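Local coordinates for appr-1-p processing domain protein (Thermus aquaticus Y51MC23, PDB 5M31) that is a macro domain protein of the Appr-1-p processing family, built as a mixed beta sheet packed between helices, at residues V72-P77 against P81-N86. Sequence-based numbering, arbitrary orientation.
Sequences VYDRGP and PRYIFN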
ATOM      1  N   VAL A  72       2.240   7.575   5.241  1.00 18.77           N
ATOM      2  CA  VAL A  72       2.431   8.160   3.932  1.00 19.65           C
ATOM      3  C   VAL A  72       3.693   8.982   3.898  1.00 19.91           C
ATOM      4  O   VAL A  72       3.968   9.770   4.845  1.00 22.12           O
ATOM      5  CB  VAL A  72       1.236   9.056   3.526  1.00 21.19           C
ATOM      6  CG1 VAL A  72       1.502   9.692   2.167  1.00 21.95           C
ATOM      7  CG2 VAL A  72      -0.026   8.241   3.440  1.00 21.61           C
ATOM      8  N   TYR A  73       4.504   8.760   2.881  1.00 18.91           N
ATOM      9  CA  TYR A  73       5.681   9.593   2.626  1.00 20.11           C
ATOM     10  C   TYR A  73       5.456  10.420   1.349  1.00 20.31           C
ATOM     11  O   TYR A  73       5.035   9.862   0.314  1.00 19.43           O
ATOM     12  CB  TYR A  73       6.957   8.754   2.490  1.00 20.66           C
ATOM     13  CG  TYR A  73       8.200   9.568   2.267  1.00 22.38           C
ATOM     14  CD1 TYR A  73       8.729  10.391   3.301  1.00 23.28           C
ATOM     15  CD2 TYR A  73       8.809   9.648   1.001  1.00 22.65           C
ATOM     16  CE1 TYR A  73       9.856  11.145   3.090  1.00 24.88           C
ATOM     17  CE2 TYR A  73       9.943  10.411   0.808  1.00 24.62           C
ATOM     18  CZ  TYR A  73      10.426  11.194   1.823  1.00 25.63           C
ATOM     19  OH  TYR A  73      11.558  11.937   1.629  1.00 28.65           O
ATOM     20  N   ASP A  74       5.677  11.731   1.451  1.00 21.58           N
ATOM     21  CA  ASP A  74       5.527  12.652   0.337  1.00 22.47           C
ATOM     22  C   ASP A  74       6.892  12.942  -0.291  1.00 23.30           C
ATOM     23  O   ASP A  74       7.768  13.558   0.340  1.00 24.21           O
ATOM     24  CB  ASP A  74       4.918  13.962   0.862  1.00 23.79           C
ATOM     25  CG  ASP A  74       4.608  14.979  -0.248  1.00 24.82           C
ATOM     26  OD1 ASP A  74       4.870  14.730  -1.429  1.00 24.19           O
ATOM     27  OD2 ASP A  74       4.064  16.046   0.109  1.00 25.48           O
ATOM     28  N   ARG A  75       7.069  12.552  -1.549  1.00 22.89           N
ATOM     29  CA  ARG A  75       8.336  12.755  -2.207  1.00 23.98           C
ATOM     30  C   ARG A  75       8.435  14.163  -2.778  1.00 25.52           C
ATOM     31  O   ARG A  75       9.468  14.563  -3.282  1.00 27.26           O
ATOM     32  CB  ARG A  75       8.529  11.716  -3.300  1.00 23.45           C
ATOM     33  CG  ARG A  75       8.528  10.273  -2.794  1.00 22.53           C
ATOM     34  CD  ARG A  75       8.650   9.282  -3.933  1.00 22.21           C
ATOM     35  NE  ARG A  75       9.971   9.334  -4.559  1.00 23.90           N
ATOM     36  CZ  ARG A  75      10.218   9.325  -5.862  1.00 24.48           C
ATOM     37  NH1 ARG A  75      11.472   9.372  -6.308  1.00 26.02           N
ATOM     38  NH2 ARG A  75       9.224   9.254  -6.755  1.00 24.21           N
ATOM     39  N   GLY A  76       7.352  14.904  -2.709  1.00 25.98           N
ATOM     40  CA  GLY A  76       7.357  16.291  -3.157  1.00 27.85           C
ATOM     41  C   GLY A  76       6.442  16.510  -4.347  1.00 27.96           C
ATOM     42  O   GLY A  76       6.083  15.588  -5.053  1.00 26.92           O
ATOM     43  N   PRO A  77       5.993  17.751  -4.525  1.00 29.65           N
ATOM     44  CA  PRO A  77       4.987  18.024  -5.529  1.00 30.11           C
ATOM     45  C   PRO A  77       5.418  17.769  -6.959  1.00 30.06           C
ATOM     46  O   PRO A  77       4.555  17.751  -7.835  1.00 31.64           O
ATOM     47  CB  PRO A  77       4.660  19.510  -5.306  1.00 31.70           C
ATOM     48  CG  PRO A  77       5.863  20.042  -4.620  1.00 32.98           C
ATOM     49  CD  PRO A  77       6.345  18.949  -3.745  1.00 31.48           C
ATOM     50  N   PRO A  81       6.193   8.473  -8.487  1.00 21.93           N
ATOM     51  CA  PRO A  81       5.005   8.795  -7.697  1.00 21.42           C
ATOM     52  C   PRO A  81       5.280   9.838  -6.659  1.00 21.62           C
ATOM     53  O   PRO A  81       6.411   9.951  -6.157  1.00 22.32           O
ATOM     54  CB  PRO A  81       4.672   7.473  -7.017  1.00 20.95           C
ATOM     55  CG  PRO A  81       6.020   6.825  -6.912  1.00 21.07           C
ATOM     56  CD  PRO A  81       6.689   7.117  -8.175  1.00 22.09           C
ATOM     57  N   ARG A  82       4.284  10.669  -6.372  1.00 21.78           N
ATOM     58  CA  ARG A  82       4.476  11.669  -5.332  1.00 22.17           C
ATOM     59  C   ARG A  82       4.451  11.022  -3.937  1.00 20.67           C
ATOM     60  O   ARG A  82       5.201  11.461  -3.049  1.00 21.36           O
ATOM     61  CB  ARG A  82       3.436  12.774  -5.429  1.00 23.35           C
ATOM     62  CG  ARG A  82       3.490  13.629  -4.224  1.00 24.16           C
ATOM     63  CD  ARG A  82       2.756  14.942  -4.419  1.00 26.00           C
ATOM     64  NE  ARG A  82       2.969  15.804  -3.279  1.00 26.97           N
ATOM     65  CZ  ARG A  82       2.349  16.952  -3.070  1.00 29.22           C
ATOM     66  NH1 ARG A  82       1.581  17.500  -4.020  1.00 30.26           N
ATOM     67  NH2 ARG A  82       2.616  17.606  -1.965  1.00 30.60           N
ATOM     68  N   TYR A  83       3.558  10.058  -3.740  1.00 19.42           N
ATOM     69  CA  TYR A  83       3.344   9.451  -2.410  1.00 18.37           C
ATOM     70  C   TYR A  83       3.638   7.995  -2.414  1.00 17.95           C
ATOM     71  O   TYR A  83       3.275   7.265  -3.355  1.00 17.82           O
ATOM     72  CB  TYR A  83       1.895   9.630  -1.961  1.00 18.51           C
ATOM     73  CG  TYR A  83       1.413  11.064  -1.904  1.00 20.06           C
ATOM     74  CD1 TYR A  83       1.829  11.920  -0.919  1.00 21.17           C
ATOM     75  CD2 TYR A  83       0.569  11.536  -2.867  1.00 21.60           C
ATOM     76  CE1 TYR A  83       1.358  13.214  -0.850  1.00 23.02           C
ATOM     77  CE2 TYR A  83       0.141  12.855  -2.858  1.00 22.89           C
ATOM     78  CZ  TYR A  83       0.529  13.672  -1.832  1.00 23.58           C
ATOM     79  OH  TYR A  83       0.076  15.005  -1.795  1.00 26.37           O
ATOM     80  N   ILE A  84       4.261   7.565  -1.321  1.00 17.70           N
ATOM     81  CA  ILE A  84       4.369   6.140  -0.959  1.00 17.01           C
ATOM     82  C   ILE A  84       3.486   5.878   0.253  1.00 16.41           C
ATOM     83  O   ILE A  84       3.630   6.577   1.238  1.00 16.78           O
ATOM     84  CB  ILE A  84       5.799   5.754  -0.627  1.00 17.20           C
ATOM     85  CG1 ILE A  84       6.783   6.153  -1.742  1.00 18.46           C
ATOM     86  CG2 ILE A  84       5.864   4.217  -0.398  1.00 17.04           C
ATOM     87  CD1 ILE A  84       6.534   5.498  -3.055  1.00 18.41           C
ATOM     88  N   PHE A  85       2.460   5.017   0.092  1.00 15.93           N
ATOM     89  CA  PHE A  85       1.512   4.689   1.141  1.00 16.33           C
ATOM     90  C   PHE A  85       1.974   3.348   1.735  1.00 15.35           C
ATOM     91  O   PHE A  85       1.797   2.314   1.069  1.00 15.15           O
ATOM     92  CB  PHE A  85       0.134   4.485   0.600  1.00 17.56           C
ATOM     93  CG  PHE A  85      -0.670   5.773   0.345  1.00 18.35           C
ATOM     94  CD1 PHE A  85      -0.129   6.906  -0.192  1.00 21.59           C
ATOM     95  CD2 PHE A  85      -2.028   5.742   0.507  1.00 20.07           C
ATOM     96  CE1 PHE A  85      -0.948   8.057  -0.461  1.00 21.41           C
ATOM     97  CE2 PHE A  85      -2.844   6.836   0.230  1.00 20.35           C
ATOM     98  CZ  PHE A  85      -2.286   8.010  -0.228  1.00 20.95           C
ATOM     99  N   ASN A  86       2.574   3.416   2.915  1.00 15.30           N
ATOM    100  CA  ASN A  86       3.185   2.247   3.555  1.00 15.29           C
ATOM    101  C   ASN A  86       2.076   1.627   4.401  1.00 15.41           C
ATOM    102  O   ASN A  86       1.703   2.164   5.425  1.00 15.79           O
ATOM    103  CB  ASN A  86       4.420   2.614   4.356  1.00 15.63           C
ATOM    104  CG  ASN A  86       5.543   3.198   3.511  1.00 15.91           C
ATOM    105  OD1 ASN A  86       6.284   2.471   2.825  1.00 15.85           O
ATOM    106  ND2 ASN A  86       5.618   4.572   3.474  1.00 16.28           N
TER
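Y73 and I84 form the hydrogen-bonded pair of an antiparallel ladder, each N donating to the other's O over 2.9 Å, and the non-hydrogen-bonded pairs V72–F85 and D74–Y83 flank them. Just past the strands a single, short bond, R75 N to R82 O at 2.6 Å, joins the two segments in the turn. V72, D74, Y83 and F85 share one face of the sheet. There CG2 of V72 sits over the F85 ring, 3.9 Å from its centroid in a CH-pi contact. CG1 of V72, anti to the backbone N, turns instead to Y83 and lies 3.8 Å from its CD1. L109 and R112 of helix 99-116 touch F85 on this face, and Y73 and I84 on the other meet N52 of helix 50-61. The two strands make a beta hairpin at one side of the macro domain's mixed sheet: 71-74 is one of the two edge strands of the sheet, antiparallel to 83-88, which in turn pairs with 26-31. At the turn D74 and R82 form a side-on salt bridge, NE to OD1 at 2.9 Å and NH2 to OD2. Their carboxylate and guanidinium planes are 32° apart. D74 OD1 also accepts from G76 N, closing an Asx turn; the two donors reach it from opposite faces of the carboxylate, which probably restricts its rotation. The extended R82 chain runs across the Y83 ring, CG over its centre, and the guanidinium lies between Y83 OH on one face and P77 CA on the other. R75 bends at chi3 (69°) so that NH2 turns back to P81 O, 3.0 Å away and on a lone pair of that carbonyl; P81 itself follows a cis peptide bond.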